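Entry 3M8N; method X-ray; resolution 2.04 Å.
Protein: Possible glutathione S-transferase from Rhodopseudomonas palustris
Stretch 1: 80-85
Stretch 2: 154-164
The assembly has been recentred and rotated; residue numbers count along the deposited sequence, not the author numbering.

Stretch 1 80-85: TSLAPD
Stretch 2, residues 154-164: AAGQLTIADIA

The contact joins two segments of one chain, 80-85 and 154-164, and buries 349 Å² summed over both sides. Stretch 1 has no regular helix or strand. A type I turn spans Thr80 to Ala83, with Ser81 at phi/psi -69/-17 and Leu82 at -77/-5, closed by Ala83 N to Thr80 O at 3.2 Å; Ala83 (-102/127) and Pro84 (-75/-178, C-gamma endo) then extend the backbone. Stretch 2 opens with a type I' turn from Ala154 to Gln157, whose central residues Ala155 (66/15) and Gly156 (62/23) both have positive phi; a weak bond, Gln157 N to Ala154 O at 3.4 Å, spans it. Gln157 (-155/166), Leu158 (-65/125) and Thr159 (-136/178) are extended, and a helix runs from Ile160 through Ala164 and beyond. The register is antiparallel in sense: Leu82 CA lies 4.3 Å from Thr159 CA, and Pro84 CA lies 6.4 Å from Ala155 CA.

Polar contacts centre on backbone carbonyls of the first turn. Ile160 N donates to Leu82 O at 3.3 Å (N-H...O 139°), so an amide of the helix's first turn is satisfied across the contact. The same oxygen receives a CA-H...O contact from Thr159 CA at 3.2 Å, 131° at the hydrogen. Gln157, with chi 60°, 161° and 73°, brings NE2 to 3.0 Å from Ser81 O, but the 123° angle makes this bond weak; NE2 is better aligned on Leu158 O within its own stretch (3.1 Å, 146°). One water donates to Ser81 O at 3.2 Å and to Leu158 O at 2.8 Å, bridging two carbonyls that cannot bond each other.

Apolar packing is dominated by Leu82 (chi1 m, chi2 t), which has 108 Å² covered. Its CD2 meets Leu158 CD2 at 4.0 Å (Leu158 t, p). Both methyls contact Ile163 (m, t), with Leu82 CD1 at 3.7 Å and Leu82 CD2 at 4.1 Å from Ile163 CD1, and Leu82 CD1 also lies 4.3 Å from Ile160 CG2 (Ile160 p, t). The CA-to-CB bond of Pro84 points toward stretch 2: its CB sits 3.6 Å from Ala155 CB, and its CD 4.1 Å from Thr159 CG2.

Local bonds hold the helix start in place. Thr159, chi1 74° (p), is the N-cap: its OG1 accepts weakly from Ala161 N at 3.3 Å. In return, Asp162 OD2 (chi1 m, chi2 -71°) accepts from Thr159 N at 3.0 Å and 162°. In stretch 1, Leu82 N donates weakly to Thr80 OG1 (chi1 p) at 3.1 Å.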

# COMPACT_ATOMS: atom_id res chain seq x y z
N THR A 80 7.91 -12.06 -14.17
CA THR A 80 7.64 -11.38 -15.43
C THR A 80 8.62 -10.29 -15.57
O THR A 80 9.40 -10.05 -14.67
CB THR A 80 6.26 -10.78 -15.58
OG1 THR A 80 6.18 -9.61 -14.78
CG2 THR A 80 5.15 -11.75 -15.26
N SER A 81 8.64 -9.67 -16.73
CA SER A 81 9.53 -8.55 -16.99
C SER A 81 9.16 -7.29 -16.19
O SER A 81 10.00 -6.46 -16.02
CB SER A 81 9.57 -8.22 -18.46
OG SER A 81 8.26 -8.07 -18.94
N LEU A 82 7.94 -7.20 -15.65
CA LEU A 82 7.57 -6.14 -14.70
C LEU A 82 8.04 -6.27 -13.27
O LEU A 82 7.77 -5.36 -12.46
CB LEU A 82 6.09 -5.97 -14.66
CG LEU A 82 5.44 -5.58 -15.96
CD1 LEU A 82 3.93 -5.55 -15.71
CD2 LEU A 82 5.95 -4.21 -16.39
N ALA A 83 8.67 -7.41 -12.93
CA ALA A 83 9.29 -7.64 -11.64
C ALA A 83 10.81 -7.48 -11.70
O ALA A 83 11.42 -8.08 -12.53
CB ALA A 83 8.86 -9.05 -11.07
N PRO A 84 11.44 -6.66 -10.84
CA PRO A 84 12.92 -6.58 -10.91
C PRO A 84 13.62 -7.79 -10.33
O PRO A 84 12.95 -8.68 -9.88
CB PRO A 84 13.25 -5.33 -10.10
CG PRO A 84 12.13 -5.12 -9.27
CD PRO A 84 10.90 -5.64 -9.93
N ASP A 85 14.95 -7.81 -10.30
CA ASP A 85 15.67 -9.05 -9.96
C ASP A 85 16.13 -9.15 -8.58
O ASP A 85 16.00 -10.19 -7.97
CB ASP A 85 16.90 -9.28 -10.84
CG ASP A 85 16.53 -9.61 -12.28
OD1 ASP A 85 15.50 -10.29 -12.51
OD2 ASP A 85 17.25 -9.18 -13.21
N ALA A 154 11.52 2.37 -9.94
CA ALA A 154 12.38 1.37 -9.29
C ALA A 154 13.22 0.66 -10.30
O ALA A 154 12.73 0.40 -11.40
CB ALA A 154 11.48 0.33 -8.50
N ALA A 155 14.47 0.30 -9.93
CA ALA A 155 15.27 -0.67 -10.69
C ALA A 155 15.69 -0.24 -12.12
O ALA A 155 16.06 -1.07 -12.96
CB ALA A 155 14.52 -2.00 -10.77
N GLY A 156 15.55 1.05 -12.40
CA GLY A 156 15.84 1.59 -13.71
C GLY A 156 15.04 1.08 -14.86
O GLY A 156 15.47 1.20 -15.98
N GLN A 157 13.85 0.56 -14.64
CA GLN A 157 13.11 -0.06 -15.72
C GLN A 157 11.70 0.03 -15.33
O GLN A 157 11.43 0.38 -14.18
CB GLN A 157 13.48 -1.54 -15.87
CG GLN A 157 13.18 -2.36 -14.58
CD GLN A 157 13.07 -3.86 -14.79
OE1 GLN A 157 14.09 -4.50 -14.99
NE2 GLN A 157 11.84 -4.44 -14.69
N LEU A 158 10.83 -0.22 -16.29
CA LEU A 158 9.39 -0.30 -16.06
C LEU A 158 9.06 -1.51 -15.14
O LEU A 158 9.45 -2.65 -15.43
CB LEU A 158 8.62 -0.40 -17.36
CG LEU A 158 7.11 -0.34 -17.23
CD1 LEU A 158 6.71 1.02 -17.05
CD2 LEU A 158 6.46 -0.77 -18.45
N THR A 159 8.36 -1.23 -14.03
CA THR A 159 7.97 -2.23 -13.06
C THR A 159 6.51 -1.92 -12.73
O THR A 159 5.92 -0.96 -13.27
CB THR A 159 8.86 -2.29 -11.81
OG1 THR A 159 8.60 -1.20 -10.96
CG2 THR A 159 10.28 -2.25 -12.11
N ILE A 160 5.91 -2.74 -11.87
CA ILE A 160 4.55 -2.51 -11.39
C ILE A 160 4.40 -1.25 -10.55
O ILE A 160 3.33 -0.73 -10.43
CB ILE A 160 3.92 -3.76 -10.61
CG1 ILE A 160 4.93 -4.34 -9.65
CG2 ILE A 160 3.39 -4.75 -11.55
CD1 ILE A 160 4.30 -5.16 -8.54
N ALA A 161 5.48 -0.76 -9.96
CA ALA A 161 5.46 0.54 -9.28
C ALA A 161 5.05 1.68 -10.17
O ALA A 161 4.34 2.54 -9.70
CB ALA A 161 6.78 0.87 -8.67
N ASP A 162 5.53 1.70 -11.44
CA ASP A 162 5.19 2.74 -12.44
C ASP A 162 3.73 2.64 -12.81
O ASP A 162 3.04 3.64 -12.86
CB ASP A 162 6.04 2.56 -13.69
CG ASP A 162 7.48 2.74 -13.42
OD1 ASP A 162 7.93 3.85 -13.16
OD2 ASP A 162 8.21 1.75 -13.42
N ILE A 163 3.28 1.42 -13.05
CA ILE A 163 1.88 1.14 -13.35
C ILE A 163 1.00 1.55 -12.20
O ILE A 163 -0.06 2.10 -12.43
CB ILE A 163 1.67 -0.37 -13.67
CG1 ILE A 163 2.51 -0.77 -14.88
CG2 ILE A 163 0.21 -0.73 -13.87
CD1 ILE A 163 2.65 -2.19 -14.97
N ALA A 164 1.38 1.24 -10.97
CA ALA A 164 0.57 1.65 -9.83
C ALA A 164 0.44 3.17 -9.70
O ALA A 164 -0.64 3.69 -9.57
CB ALA A 164 1.12 1.05 -8.56
O HOH W 1 10.18 -3.84 -17.91